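Local coordinates for binding domain (Hc) of Paraclostridial Mosquitocidal Protein 1 (Paraclostridium bifermentans, PDB 6HOX) that targets host nerve cells as the receptor-binding part of a clostridial neurotoxin that acts specifically on Anopheles mosquitoes, at residues 114-117 with 123-126; 278-283 with 409-414; 373-378 with 382-387; 292-297 with 304-309. One frame throughout, in Å; residues are numbered along the deposited sequence.

Interaction 1. Residues 114-117 with 123-126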
loop_
_atom_site.group_PDB
_atom_site.type_symbol
_atom_site.label_atom_id
_atom_site.label_comp_id
_atom_site.label_asym_id
_atom_site.label_seq_id
_atom_site.Cartn_x
_atom_site.Cartn_y
_atom_site.Cartn_z
ATOM N N LEU A 114 -1.440 2.744 -19.185
ATOM C CA LEU A 114 -1.244 1.537 -18.427
ATOM C C LEU A 114 -2.164 0.429 -18.972
ATOM O O LEU A 114 -1.733 -0.710 -19.185
ATOM C CB LEU A 114 -1.546 1.843 -16.963
ATOM C CG LEU A 114 -1.362 0.657 -16.024
ATOM C CD1 LEU A 114 0.054 0.098 -16.114
ATOM C CD2 LEU A 114 -1.687 1.049 -14.596
ATOM N N VAL A 115 -3.452 0.758 -19.126
ATOM C CA VAL A 115 -4.457 -0.138 -19.659
ATOM C C VAL A 115 -5.260 0.659 -20.688
ATOM O O VAL A 115 -5.771 1.721 -20.367
ATOM C CB VAL A 115 -5.382 -0.714 -18.574
ATOM C CG1 VAL A 115 -6.257 -1.816 -19.148
ATOM C CG2 VAL A 115 -4.633 -1.209 -17.340
ATOM N N ASN A 116 -5.365 0.124 -21.908
ATOM C CA ASN A 116 -5.816 0.894 -23.052
ATOM C C ASN A 116 -6.858 0.071 -23.813
ATOM O O ASN A 116 -6.591 -1.062 -24.201
ATOM C CB ASN A 116 -4.624 1.353 -23.892
ATOM C CG ASN A 116 -5.045 2.127 -25.119
ATOM O OD1 ASN A 116 -5.976 1.731 -25.800
ATOM N ND2 ASN A 116 -4.372 3.226 -25.406
ATOM N N ASN A 117 -8.077 0.621 -23.910
ATOM C CA ASN A 117 -9.100 0.128 -24.826
ATOM C C ASN A 117 -9.647 1.321 -25.620
ATOM O O ASN A 117 -10.859 1.559 -25.660
ATOM C CB ASN A 117 -10.240 -0.625 -24.136
ATOM C CG ASN A 117 -11.181 -1.273 -25.133
ATOM O OD1 ASN A 117 -12.403 -1.226 -24.982
ATOM N ND2 ASN A 117 -10.626 -1.838 -26.193
ATOM N N TRP A 123 -12.017 3.737 -23.858
ATOM C CA TRP A 123 -11.527 4.168 -22.561
ATOM C C TRP A 123 -10.046 3.808 -22.398
ATOM O O TRP A 123 -9.507 2.933 -23.108
ATOM C CB TRP A 123 -12.391 3.582 -21.433
ATOM C CG TRP A 123 -12.425 2.089 -21.382
ATOM C CD1 TRP A 123 -13.394 1.277 -21.891
ATOM C CD2 TRP A 123 -11.453 1.217 -20.772
ATOM N NE1 TRP A 123 -13.076 -0.036 -21.673
ATOM C CE2 TRP A 123 -11.902 -0.106 -20.974
ATOM C CE3 TRP A 123 -10.247 1.419 -20.096
ATOM C CZ2 TRP A 123 -11.189 -1.219 -20.522
ATOM C CZ3 TRP A 123 -9.548 0.318 -19.641
ATOM C CH2 TRP A 123 -10.013 -0.978 -19.854
ATOM N N LYS A 124 -9.383 4.509 -21.474
ATOM C CA LYS A 124 -8.066 4.114 -21.034
ATOM C C LYS A 124 -7.809 4.560 -19.596
ATOM O O LYS A 124 -8.426 5.483 -19.079
ATOM C CB LYS A 124 -6.987 4.684 -21.948
ATOM C CG LYS A 124 -6.907 6.196 -22.003
ATOM C CD LYS A 124 -5.632 6.671 -22.665
ATOM C CE LYS A 124 -5.565 6.311 -24.129
ATOM N NZ LYS A 124 -4.337 6.844 -24.752
ATOM N N ILE A 125 -6.855 3.865 -18.980
ATOM C CA ILE A 125 -6.293 4.167 -17.669
ATOM C C ILE A 125 -4.828 4.534 -17.908
ATOM O O ILE A 125 -4.085 3.736 -18.508
ATOM C CB ILE A 125 -6.434 2.966 -16.718
ATOM C CG1 ILE A 125 -7.894 2.648 -16.406
ATOM C CG2 ILE A 125 -5.649 3.190 -15.440
ATOM C CD1 ILE A 125 -8.140 1.226 -15.917
ATOM N N SER A 126 -4.455 5.749 -17.474
ATOM C CA SER A 126 -3.144 6.336 -17.678
ATOM C C SER A 126 -2.556 6.832 -16.357
ATOM O O SER A 126 -3.251 6.976 -15.361
ATOM C CB SER A 126 -3.202 7.458 -18.684
ATOM O OG SER A 126 -3.678 6.958 -19.919
#
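Leu114 meets Ile125 through the backbone: Leu114 N donates to Ile125 O over 2.9 Å, and Val115 N reaches the same oxygen. Two successive residues thus face one, a classic beta bulge, where the chain turns a corner and Ile125 O is gripped by two N-H groups. The Leu114 side chain leaves the hairpin to pack on Ile95 and Ile219. At Val115 the pairing becomes regular, Ile125 N giving Val115 O a nearly straight bond of 2.8 Å (N-H...O 176°). Val115 CG1, anti to the backbone N (chi1 -170°), lies at the edge of the Trp123 ring, 3.9 Å from Trp123 CH2, while Val115 CB stands 4.3 Å from Ile125 CB. Asn116 lies on the other face, next to Lys124 and pointing the same way. Its ND2 is 3.5 Å from Lys124 CE, and both polar ends turn to Asp113: Asn116 ND2 by a hydrogen bond, Lys124 NZ by a salt bridge. Asn116 OD1 takes the N-H of Met118. Asn117 pairs with Trp123 through both backbone bonds. Its CB sits over the indole, 3.9 Å from the centroid of the Trp123 five-membered ring, in a CH-pi contact; the amide is turned 68° from the ring plane, and OD1 accepts from Lys77 NZ. Phe83 and Trp134 also meet the indole. The arrangement is an antiparallel beta hairpin with a bulge at its far end, the face of Val115, Asn117, Trp123 and Ile125 packed on strands 89-96, 205-207 and 218-227 in the concanavalin-like jelly roll of the N-terminal receptor-binding half.

Interaction 2. Residues 278-283 with 409-414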
loop_
_atom_site.group_PDB
_atom_site.type_symbol
_atom_site.label_atom_id
_atom_site.label_comp_id
_atom_site.label_asym_id
_atom_site.label_seq_id
_atom_site.Cartn_x
_atom_site.Cartn_y
_atom_site.Cartn_z
ATOM N N THR A 278 21.062 4.019 21.850
ATOM C CA THR A 278 22.109 4.706 22.570
ATOM C C THR A 278 22.327 3.986 23.908
ATOM O O THR A 278 21.367 3.734 24.664
ATOM C CB THR A 278 21.757 6.188 22.746
ATOM O OG1 THR A 278 22.879 6.835 23.353
ATOM C CG2 THR A 278 20.525 6.417 23.594
ATOM N N TYR A 279 23.592 3.647 24.175
ATOM C CA TYR A 279 24.001 3.070 25.432
ATOM C C TYR A 279 24.113 4.192 26.467
ATOM O O TYR A 279 24.889 5.119 26.288
ATOM C CB TYR A 279 25.323 2.320 25.267
ATOM C CG TYR A 279 25.802 1.652 26.526
ATOM C CD1 TYR A 279 25.050 0.661 27.136
ATOM C CD2 TYR A 279 26.999 2.016 27.117
ATOM C CE1 TYR A 279 25.480 0.046 28.299
ATOM C CE2 TYR A 279 27.443 1.413 28.281
ATOM C CZ TYR A 279 26.682 0.424 28.872
ATOM O OH TYR A 279 27.118 -0.167 30.015
ATOM N N LYS A 280 23.302 4.120 27.523
ATOM C CA LYS A 280 23.394 5.065 28.610
ATOM C C LYS A 280 24.225 4.426 29.722
ATOM O O LYS A 280 23.722 3.610 30.482
ATOM C CB LYS A 280 22.004 5.497 29.073
ATOM C CG LYS A 280 21.345 6.510 28.154
ATOM C CD LYS A 280 19.990 6.948 28.632
ATOM C CE LYS A 280 19.263 7.794 27.612
ATOM N NZ LYS A 280 19.952 9.089 27.386
ATOM N N SER A 281 25.506 4.817 29.768
ATOM C CA SER A 281 26.520 4.300 30.693
ATOM C C SER A 281 26.008 4.321 32.141
ATOM O O SER A 281 26.267 3.391 32.895
ATOM C CB SER A 281 27.795 5.093 30.562
ATOM O OG SER A 281 27.526 6.481 30.738
ATOM N N TRP A 282 25.302 5.390 32.515
ATOM C CA TRP A 282 24.780 5.558 33.870
ATOM C C TRP A 282 24.022 4.299 34.313
ATOM O O TRP A 282 24.418 3.631 35.284
ATOM C CB TRP A 282 23.893 6.802 33.963
ATOM C CG TRP A 282 23.217 6.948 35.288
ATOM C CD1 TRP A 282 21.913 6.669 35.573
ATOM C CD2 TRP A 282 23.809 7.403 36.520
ATOM N NE1 TRP A 282 21.649 6.926 36.892
ATOM C CE2 TRP A 282 22.792 7.375 37.500
ATOM C CE3 TRP A 282 25.090 7.824 36.896
ATOM C CZ2 TRP A 282 23.021 7.754 38.825
ATOM C CZ3 TRP A 282 25.316 8.196 38.205
ATOM C CH2 TRP A 282 24.292 8.166 39.153
ATOM N N TYR A 283 22.909 4.001 33.627
ATOM C CA TYR A 283 22.234 2.717 33.779
ATOM C C TYR A 283 23.058 1.674 33.019
ATOM O O TYR A 283 24.033 1.998 32.365
ATOM C CB TYR A 283 20.799 2.769 33.262
ATOM C CG TYR A 283 19.927 3.854 33.839
ATOM C CD1 TYR A 283 19.316 3.702 35.077
ATOM C CD2 TYR A 283 19.662 5.013 33.123
ATOM C CE1 TYR A 283 18.484 4.683 35.598
ATOM C CE2 TYR A 283 18.832 6.002 33.627
ATOM C CZ TYR A 283 18.241 5.835 34.869
ATOM O OH TYR A 283 17.429 6.809 35.373
ATOM N N GLY A 409 15.191 13.708 19.502
ATOM C CA GLY A 409 14.693 12.366 19.309
ATOM C C GLY A 409 13.698 12.037 20.408
ATOM O O GLY A 409 13.467 12.836 21.298
ATOM N N TRP A 410 13.089 10.861 20.324
ATOM C CA TRP A 410 11.989 10.493 21.197
ATOM C C TRP A 410 12.187 9.040 21.612
ATOM O O TRP A 410 12.351 8.171 20.749
ATOM C CB TRP A 410 10.639 10.716 20.508
ATOM C CG TRP A 410 10.445 12.126 20.049
ATOM C CD1 TRP A 410 9.930 13.162 20.771
ATOM C CD2 TRP A 410 10.827 12.676 18.774
ATOM N NE1 TRP A 410 9.948 14.312 20.031
ATOM C CE2 TRP A 410 10.483 14.046 18.798
ATOM C CE3 TRP A 410 11.412 12.148 17.617
ATOM C CZ2 TRP A 410 10.700 14.889 17.707
ATOM C CZ3 TRP A 410 11.627 12.980 16.538
ATOM C CH2 TRP A 410 11.279 14.334 16.587
ATOM N N TYR A 411 12.228 8.813 22.931
ATOM C CA TYR A 411 12.411 7.467 23.491
ATOM C C TYR A 411 11.112 6.681 23.324
ATOM O O TYR A 411 10.029 7.273 23.243
ATOM C CB TYR A 411 12.870 7.543 24.949
ATOM C CG TYR A 411 14.299 8.013 25.069
ATOM C CD1 TYR A 411 15.349 7.122 24.898
ATOM C CD2 TYR A 411 14.604 9.349 25.284
ATOM C CE1 TYR A 411 16.665 7.540 24.981
ATOM C CE2 TYR A 411 15.918 9.783 25.361
ATOM C CZ TYR A 411 16.953 8.874 25.209
ATOM O OH TYR A 411 18.257 9.278 25.265
ATOM N N LEU A 412 11.247 5.361 23.242
ATOM C CA LEU A 412 10.077 4.480 23.188
ATOM C C LEU A 412 9.630 4.201 24.630
ATOM O O LEU A 412 10.480 4.079 25.524
ATOM C CB LEU A 412 10.438 3.183 22.456
ATOM C CG LEU A 412 10.409 3.215 20.928
ATOM C CD1 LEU A 412 11.364 4.254 20.381
ATOM C CD2 LEU A 412 10.759 1.842 20.372
ATOM N N TYR A 413 8.311 4.127 24.857
ATOM C CA TYR A 413 7.786 3.817 26.189
ATOM C C TYR A 413 6.446 3.075 26.101
ATOM O O TYR A 413 5.732 3.109 25.072
ATOM C CB TYR A 413 7.720 5.089 27.046
ATOM C CG TYR A 413 6.485 5.931 26.871
ATOM C CD1 TYR A 413 6.295 6.685 25.719
ATOM C CD2 TYR A 413 5.506 5.982 27.852
ATOM C CE1 TYR A 413 5.146 7.438 25.527
ATOM C CE2 TYR A 413 4.356 6.739 27.681
ATOM C CZ TYR A 413 4.182 7.473 26.518
ATOM O OH TYR A 413 3.074 8.250 26.343
ATOM N N SER A 414 6.118 2.377 27.197
ATOM C CA SER A 414 4.839 1.702 27.370
ATOM C C SER A 414 3.813 2.648 28.009
ATOM O O SER A 414 3.904 2.913 29.198
ATOM C CB SER A 414 5.005 0.468 28.187
ATOM O OG SER A 414 3.743 -0.121 28.424
#
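Lys280 and Tyr411 approach from opposite directions and meet at their polar ends, Lys280 NZ donating a hydrogen bond of 2.7 Å to Tyr411 OH. The lysine carbon next to the amine is close as well, Lys280 CE lying 3.5 Å from Tyr411 CZ; the amine comes in side-on, a tight approach in which the bond is poorly directed. Thr278 adds the other touch, its CG2 standing 4.0 Å from Tyr411 OH, at the edge of the ring and near its plane; the two side chains cross at about a right angle. The reach of the lysine follows from its shape. Its chain runs extended through CG and CD and bends only at the last torsion (chi4 -66°), which swings NZ round to the hydroxyl. The backbones themselves are far apart, Thr278 CA and Tyr411 CA being separated by 10.1 Å. Between them runs strand 285-291, paired with both 275-280 and 409-415: Thr278 bonds to Tyr287 through the backbone, and Trp410 to Ile290. The same strand supports the side chains, Thr278 resting on Tyr289 and Lys280 on Tyr287, while Tyr411 packs against Tyr359. An acetate ion, probably from the crystallisation liquor, lies about 4 Å from the Lys280 side chain. In the C-terminal receptor-binding half, whose sequence family is that of the beta-trefoil, the contact bridges two strands across an intervening one at the surface. With little area buried, it rests on one charged donor at a phenol oxygen, and the nearby ammonium would probably make that hydroxyl somewhat more acidic.

Interaction 3. Residues 373-378 with 382-387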
loop_
_atom_site.group_PDB
_atom_site.type_symbol
_atom_site.label_atom_id
_atom_site.label_comp_id
_atom_site.label_asym_id
_atom_site.label_seq_id
_atom_site.Cartn_x
_atom_site.Cartn_y
_atom_site.Cartn_z
ATOM N N ILE A 373 -1.004 -6.055 17.525
ATOM C CA ILE A 373 -2.459 -5.985 17.467
ATOM C C ILE A 373 -2.880 -4.979 16.392
ATOM O O ILE A 373 -2.092 -4.163 15.908
ATOM C CB ILE A 373 -3.065 -5.598 18.834
ATOM C CG1 ILE A 373 -2.663 -4.177 19.225
ATOM C CG2 ILE A 373 -2.689 -6.632 19.888
ATOM C CD1 ILE A 373 -3.147 -3.732 20.575
ATOM N N GLN A 374 -4.155 -5.055 16.048
ATOM C CA GLN A 374 -4.779 -4.121 15.160
ATOM C C GLN A 374 -6.081 -3.684 15.812
ATOM O O GLN A 374 -7.032 -4.428 15.808
ATOM C CB GLN A 374 -5.009 -4.734 13.778
ATOM C CG GLN A 374 -5.669 -3.769 12.805
ATOM C CD GLN A 374 -4.893 -2.488 12.693
ATOM O OE1 GLN A 374 -5.175 -1.511 13.392
ATOM N NE2 GLN A 374 -3.885 -2.493 11.832
ATOM N N LEU A 375 -6.076 -2.475 16.374
ATOM C CA LEU A 375 -7.229 -1.917 17.065
ATOM C C LEU A 375 -8.114 -1.117 16.105
ATOM O O LEU A 375 -9.195 -0.701 16.487
ATOM C CB LEU A 375 -6.740 -1.023 18.211
ATOM C CG LEU A 375 -6.040 -1.743 19.365
ATOM C CD1 LEU A 375 -5.508 -0.738 20.372
ATOM C CD2 LEU A 375 -6.980 -2.719 20.055
ATOM N N GLN A 376 -7.619 -0.865 14.892
ATOM C CA GLN A 376 -8.381 -0.244 13.809
ATOM C C GLN A 376 -8.886 -1.386 12.909
ATOM O O GLN A 376 -9.110 -2.472 13.385
ATOM C CB GLN A 376 -7.494 0.799 13.116
ATOM C CG GLN A 376 -7.013 1.919 14.037
ATOM C CD GLN A 376 -8.159 2.721 14.607
ATOM O OE1 GLN A 376 -9.066 3.136 13.886
ATOM N NE2 GLN A 376 -8.136 2.944 15.915
ATOM N N SER A 377 -9.054 -1.154 11.610
ATOM C CA SER A 377 -9.547 -2.196 10.686
ATOM C C SER A 377 -8.368 -2.917 10.023
ATOM O O SER A 377 -7.251 -2.417 10.046
ATOM C CB SER A 377 -10.453 -1.581 9.683
ATOM O OG SER A 377 -9.871 -0.387 9.183
ATOM N N ASN A 378 -8.639 -4.093 9.443
ATOM C CA ASN A 378 -7.619 -4.986 8.867
ATOM C C ASN A 378 -6.911 -4.362 7.659
ATOM O O ASN A 378 -5.842 -4.846 7.270
ATOM C CB ASN A 378 -8.201 -6.305 8.361
ATOM C CG ASN A 378 -8.540 -7.294 9.454
ATOM O OD1 ASN A 378 -8.064 -7.181 10.582
ATOM N ND2 ASN A 378 -9.352 -8.282 9.109
ATOM N N TYR A 382 -0.408 -0.280 9.133
ATOM C CA TYR A 382 0.344 -0.140 10.373
ATOM C C TYR A 382 -0.292 -1.062 11.413
ATOM O O TYR A 382 -1.372 -1.607 11.180
ATOM C CB TYR A 382 0.324 1.315 10.840
ATOM C CG TYR A 382 -1.048 1.942 10.887
ATOM C CD1 TYR A 382 -1.914 1.720 11.949
ATOM C CD2 TYR A 382 -1.493 2.756 9.855
ATOM C CE1 TYR A 382 -3.179 2.296 11.986
ATOM C CE2 TYR A 382 -2.747 3.348 9.883
ATOM C CZ TYR A 382 -3.597 3.112 10.942
ATOM O OH TYR A 382 -4.835 3.698 10.951
ATOM N N CYS A 383 0.386 -1.247 12.552
ATOM C CA CYS A 383 -0.213 -1.935 13.677
ATOM C C CYS A 383 0.072 -1.165 14.968
ATOM O O CYS A 383 0.782 -0.174 14.964
ATOM C CB CYS A 383 0.308 -3.364 13.761
ATOM S SG CYS A 383 2.053 -3.467 14.216
ATOM N N GLN A 384 -0.474 -1.665 16.072
ATOM C CA GLN A 384 -0.099 -1.199 17.391
ATOM C C GLN A 384 0.597 -2.355 18.111
ATOM O O GLN A 384 0.501 -3.513 17.687
ATOM C CB GLN A 384 -1.309 -0.675 18.154
ATOM C CG GLN A 384 -2.113 0.362 17.380
ATOM C CD GLN A 384 -3.052 -0.299 16.404
ATOM O OE1 GLN A 384 -3.638 -1.337 16.710
ATOM N NE2 GLN A 384 -3.208 0.297 15.226
ATOM N N ILE A 385 1.315 -2.022 19.187
ATOM C CA ILE A 385 2.081 -2.999 19.925
ATOM C C ILE A 385 1.748 -2.849 21.407
ATOM O O ILE A 385 1.959 -1.783 21.983
ATOM C CB ILE A 385 3.591 -2.872 19.647
ATOM C CG1 ILE A 385 3.909 -3.092 18.163
ATOM C CG2 ILE A 385 4.375 -3.822 20.545
ATOM C CD1 ILE A 385 5.384 -3.013 17.825
ATOM N N ARG A 386 1.194 -3.928 21.976
ATOM C CA ARG A 386 0.738 -3.959 23.339
ATOM C C ARG A 386 1.814 -4.624 24.197
ATOM O O ARG A 386 2.244 -5.749 23.901
ATOM C CB ARG A 386 -0.598 -4.694 23.466
ATOM C CG ARG A 386 -1.183 -4.664 24.873
ATOM C CD ARG A 386 -2.674 -4.925 24.928
ATOM N NE ARG A 386 -3.203 -4.984 26.293
ATOM C CZ ARG A 386 -4.491 -5.204 26.601
ATOM N NH1 ARG A 386 -5.386 -5.383 25.638
ATOM N NH2 ARG A 386 -4.881 -5.231 27.872
ATOM N N ILE A 387 2.203 -3.903 25.256
ATOM C CA ILE A 387 3.163 -4.329 26.260
ATOM C C ILE A 387 2.369 -4.890 27.447
ATOM O O ILE A 387 1.519 -4.183 28.005
ATOM C CB ILE A 387 4.044 -3.147 26.730
ATOM C CG1 ILE A 387 4.683 -2.359 25.580
ATOM C CG2 ILE A 387 5.070 -3.615 27.750
ATOM C CD1 ILE A 387 5.555 -3.184 24.683
#
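Gln384 folds its amide over the start of the loop 373-378 and overlaps Gln374 and Leu375. Bent at chi2 (82°), its chain turns back so that OE1 takes the backbone N-H of Leu375 in a bond of 2.7 Å, the donor tilted 24° from the plane of the Gln384 side-chain carbonyl; the same oxygen also lies 3.5 Å from Leu375 CB. Its NE2 gives a hydrogen to Gln374 OE1 at 3.2 Å; the acceptor lies in the Gln384 amide plane, whereas NE2 stands above the plane of the Gln374 carbonyl, the two amides being 68° apart. Gln374 OE1 has a second donor, the backbone N of Gln376, which comes in on a lone pair. The other end of the same amide, Gln374 NE2, makes a weak bond to Tyr382 O. With Asn434 OD1 also accepting from Gln384 NE2, Gln384 is held at both ends of its amide; Gln374 is held firmly at OE1, by two donors, and weakly at NE2. These bonds stitch together the loop linking strands 369-373 and 384-388, a beta hairpin in the C-terminal half of the domain, whose sequence family is that of the beta-trefoil. Regular pairing ends at Ile373 and Gln384, a hydrogen-bonded antiparallel pair: Ile373 N to Gln384 O is nearly straight at 3.0 Å, and Gln384 N returns the bond to Ile373 O. Apolar parts fill in beside them. Ile373 CG1 packs 3.9 Å from Gln384 CB, and Ile373 CD1 reaches Arg386 CB before the arginine leads off. Gln376 CG comes to the edge of the Tyr382 ring, 4.2 Å from Tyr382 OH, while Gln376 NE2 bonds to Tyr422 OH.

Interaction 4. Residues 292-297 with 304-309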
loop_
_atom_site.group_PDB
_atom_site.type_symbol
_atom_site.label_atom_id
_atom_site.label_comp_id
_atom_site.label_asym_id
_atom_site.label_seq_id
_atom_site.Cartn_x
_atom_site.Cartn_y
_atom_site.Cartn_z
ATOM N N ARG A 292 15.397 12.552 14.823
ATOM C CA ARG A 292 14.688 13.606 14.100
ATOM C C ARG A 292 14.430 13.156 12.653
ATOM O O ARG A 292 15.179 12.361 12.082
ATOM C CB ARG A 292 15.446 14.939 14.186
ATOM C CG ARG A 292 16.874 14.908 13.653
ATOM C CD ARG A 292 17.509 16.294 13.601
ATOM N NE ARG A 292 18.071 16.756 14.877
ATOM C CZ ARG A 292 17.640 17.815 15.569
ATOM N NH1 ARG A 292 16.584 18.496 15.156
ATOM N NH2 ARG A 292 18.269 18.194 16.669
ATOM N N MET A 293 13.345 13.686 12.083
ATOM C CA MET A 293 12.890 13.421 10.722
ATOM C C MET A 293 14.019 13.743 9.731
ATOM O O MET A 293 14.573 14.831 9.754
ATOM C CB MET A 293 11.668 14.300 10.430
ATOM C CG MET A 293 11.100 14.164 9.018
ATOM S SD MET A 293 9.622 13.129 8.946
ATOM C CE MET A 293 8.459 14.139 9.863
ATOM N N ARG A 294 14.376 12.770 8.890
ATOM C CA ARG A 294 15.262 12.981 7.752
ATOM C C ARG A 294 14.424 12.945 6.467
ATOM O O ARG A 294 13.595 12.052 6.310
ATOM C CB ARG A 294 16.364 11.919 7.713
ATOM C CG ARG A 294 17.275 11.896 8.935
ATOM C CD ARG A 294 18.311 10.781 8.873
ATOM N NE ARG A 294 19.346 11.079 7.894
ATOM C CZ ARG A 294 19.565 10.419 6.761
ATOM N NH1 ARG A 294 18.921 9.296 6.482
ATOM N NH2 ARG A 294 20.433 10.908 5.895
ATOM N N THR A 295 14.651 13.918 5.570
ATOM C CA THR A 295 13.961 14.031 4.293
ATOM C C THR A 295 14.971 14.344 3.187
ATOM O O THR A 295 16.061 14.845 3.453
ATOM C CB THR A 295 12.852 15.095 4.321
ATOM O OG1 THR A 295 13.421 16.384 4.511
ATOM C CG2 THR A 295 11.817 14.867 5.405
ATOM N N PHE A 296 14.599 14.014 1.949
ATOM C CA PHE A 296 15.323 14.451 0.773
ATOM C C PHE A 296 14.348 15.131 -0.185
ATOM O O PHE A 296 13.117 15.080 -0.011
ATOM C CB PHE A 296 16.069 13.296 0.097
ATOM C CG PHE A 296 15.215 12.147 -0.378
ATOM C CD1 PHE A 296 14.862 11.118 0.486
ATOM C CD2 PHE A 296 14.792 12.071 -1.696
ATOM C CE1 PHE A 296 14.097 10.046 0.046
ATOM C CE2 PHE A 296 14.008 11.011 -2.131
ATOM C CZ PHE A 296 13.658 10.002 -1.263
ATOM N N ASN A 297 14.929 15.785 -1.193
ATOM C CA ASN A 297 14.194 16.553 -2.171
ATOM C C ASN A 297 14.184 15.783 -3.490
ATOM O O ASN A 297 15.229 15.349 -3.967
ATOM C CB ASN A 297 14.806 17.945 -2.348
ATOM C CG ASN A 297 14.298 18.931 -1.322
ATOM O OD1 ASN A 297 13.125 19.308 -1.340
ATOM N ND2 ASN A 297 15.171 19.349 -0.424
ATOM N N ILE A 304 10.598 14.138 0.569
ATOM C CA ILE A 304 10.304 12.734 0.758
ATOM C C ILE A 304 11.046 12.253 2.003
ATOM O O ILE A 304 12.224 12.565 2.178
ATOM C CB ILE A 304 10.683 11.941 -0.506
ATOM C CG1 ILE A 304 9.955 12.514 -1.727
ATOM C CG2 ILE A 304 10.440 10.441 -0.320
ATOM C CD1 ILE A 304 9.778 11.548 -2.860
ATOM N N PRO A 305 10.386 11.481 2.903
ATOM C CA PRO A 305 11.061 10.931 4.075
ATOM C C PRO A 305 11.975 9.784 3.658
ATOM O O PRO A 305 11.623 8.991 2.774
ATOM C CB PRO A 305 9.919 10.395 4.944
ATOM C CG PRO A 305 8.880 9.994 3.911
ATOM C CD PRO A 305 8.976 11.071 2.844
ATOM N N TYR A 306 13.135 9.709 4.298
ATOM C CA TYR A 306 13.972 8.542 4.210
ATOM C C TYR A 306 13.294 7.394 4.967
ATOM O O TYR A 306 12.779 7.605 6.061
ATOM C CB TYR A 306 15.355 8.805 4.820
ATOM C CG TYR A 306 16.308 9.557 3.933
ATOM C CD1 TYR A 306 17.079 8.893 3.000
ATOM C CD2 TYR A 306 16.444 10.936 4.038
ATOM C CE1 TYR A 306 17.950 9.583 2.173
ATOM C CE2 TYR A 306 17.320 11.639 3.232
ATOM C CZ TYR A 306 18.075 10.959 2.293
ATOM O OH TYR A 306 18.923 11.642 1.471
ATOM N N LEU A 307 13.335 6.186 4.392
ATOM C CA LEU A 307 12.849 4.973 5.064
ATOM C C LEU A 307 14.002 4.022 5.387
ATOM O O LEU A 307 13.894 3.253 6.340
ATOM C CB LEU A 307 11.845 4.235 4.170
ATOM C CG LEU A 307 10.634 5.036 3.694
ATOM C CD1 LEU A 307 9.744 4.165 2.839
ATOM C CD2 LEU A 307 9.856 5.613 4.853
ATOM N N TYR A 308 15.051 4.012 4.552
ATOM C CA TYR A 308 16.137 3.023 4.667
ATOM C C TYR A 308 17.346 3.608 5.435
ATOM O O TYR A 308 18.063 2.862 6.116
ATOM C CB TYR A 308 16.603 2.537 3.291
ATOM C CG TYR A 308 15.564 2.091 2.277
ATOM C CD1 TYR A 308 14.331 1.558 2.633
ATOM C CD2 TYR A 308 15.859 2.155 0.923
ATOM C CE1 TYR A 308 13.409 1.150 1.670
ATOM C CE2 TYR A 308 14.961 1.738 -0.046
ATOM C CZ TYR A 308 13.735 1.217 0.324
ATOM O OH TYR A 308 12.873 0.811 -0.653
ATOM N N HIS A 309 17.603 4.916 5.272
ATOM C CA HIS A 309 18.714 5.672 5.921
ATOM C C HIS A 309 20.062 4.979 5.687
ATOM O O HIS A 309 20.834 4.765 6.625
ATOM C CB HIS A 309 18.451 5.866 7.420
ATOM C CG HIS A 309 17.114 6.455 7.727
ATOM N ND1 HIS A 309 16.871 7.803 7.652
ATOM C CD2 HIS A 309 15.938 5.870 8.059
ATOM C CE1 HIS A 309 15.614 8.034 7.965
ATOM N NE2 HIS A 309 15.015 6.860 8.209
#
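Arg294, just before the first strand of a short antiparallel beta hairpin (295-297 with 302-305), reaches Tyr306 and His309, which follow the second. Its CB lies 3.8 Å from Tyr306 CD2, at the start of a path beside the phenol. CD passes 3.5 Å from His309 ND1, and the bend at chi3 (73°) lays the guanidinium over the Tyr306 ring. There CZ stands 4.3 Å from the Tyr306 ring centroid, with the planes 27° apart: a stack that is also cation-pi. Arg294 NH1 lies over the ring face, 3.7 Å from Tyr306 CG, and donates a 2.8 Å bond to His309 ND1 that lies close to both the guanidinium and imidazole planes. The opposite face of Tyr306 takes the edge of Phe296 in a T-shaped pair, Phe296 CD1 sitting over the ring centre with the planes at 60°, so the phenol is sandwiched between cation and aromatic edge. Phe296 in turn receives Ile304 CB over one face, and Phe296 CZ touches Ile304 CG2 at 3.4 Å. In the backbone, Phe296 and Ile304 exchange two bonds, and Tyr306 N donates to Arg294 O. Ile304 and Pro305 also touch Phe152 of helix 152-155, in the N-terminal receptor-binding half. Pro305 O, 3.8 Å from Phe296 CE1, is buried without a polar partner in the model.

Interaction 1 alone belongs to the N-terminal receptor-binding half, and it is the buried one: backbone pairing with apolar and indole packing on one face. Interactions 2, 3 and 4 share the C-terminal half, with 3 and 4 nested in the chain loop that 2 closes. Interactions 2 and 3 reach the same group of strands, whereas 4 sits in a separate two-stranded hairpin. Interaction 2 is a small surface touch between side chains; 3 and 4 are partly buried and combine backbone pairing with polar side chains, amides in 3, stacked arginine and aromatics in 4. The segments of 2 touch those of both, Ser414 on Ile387 and Trp410 on Arg292.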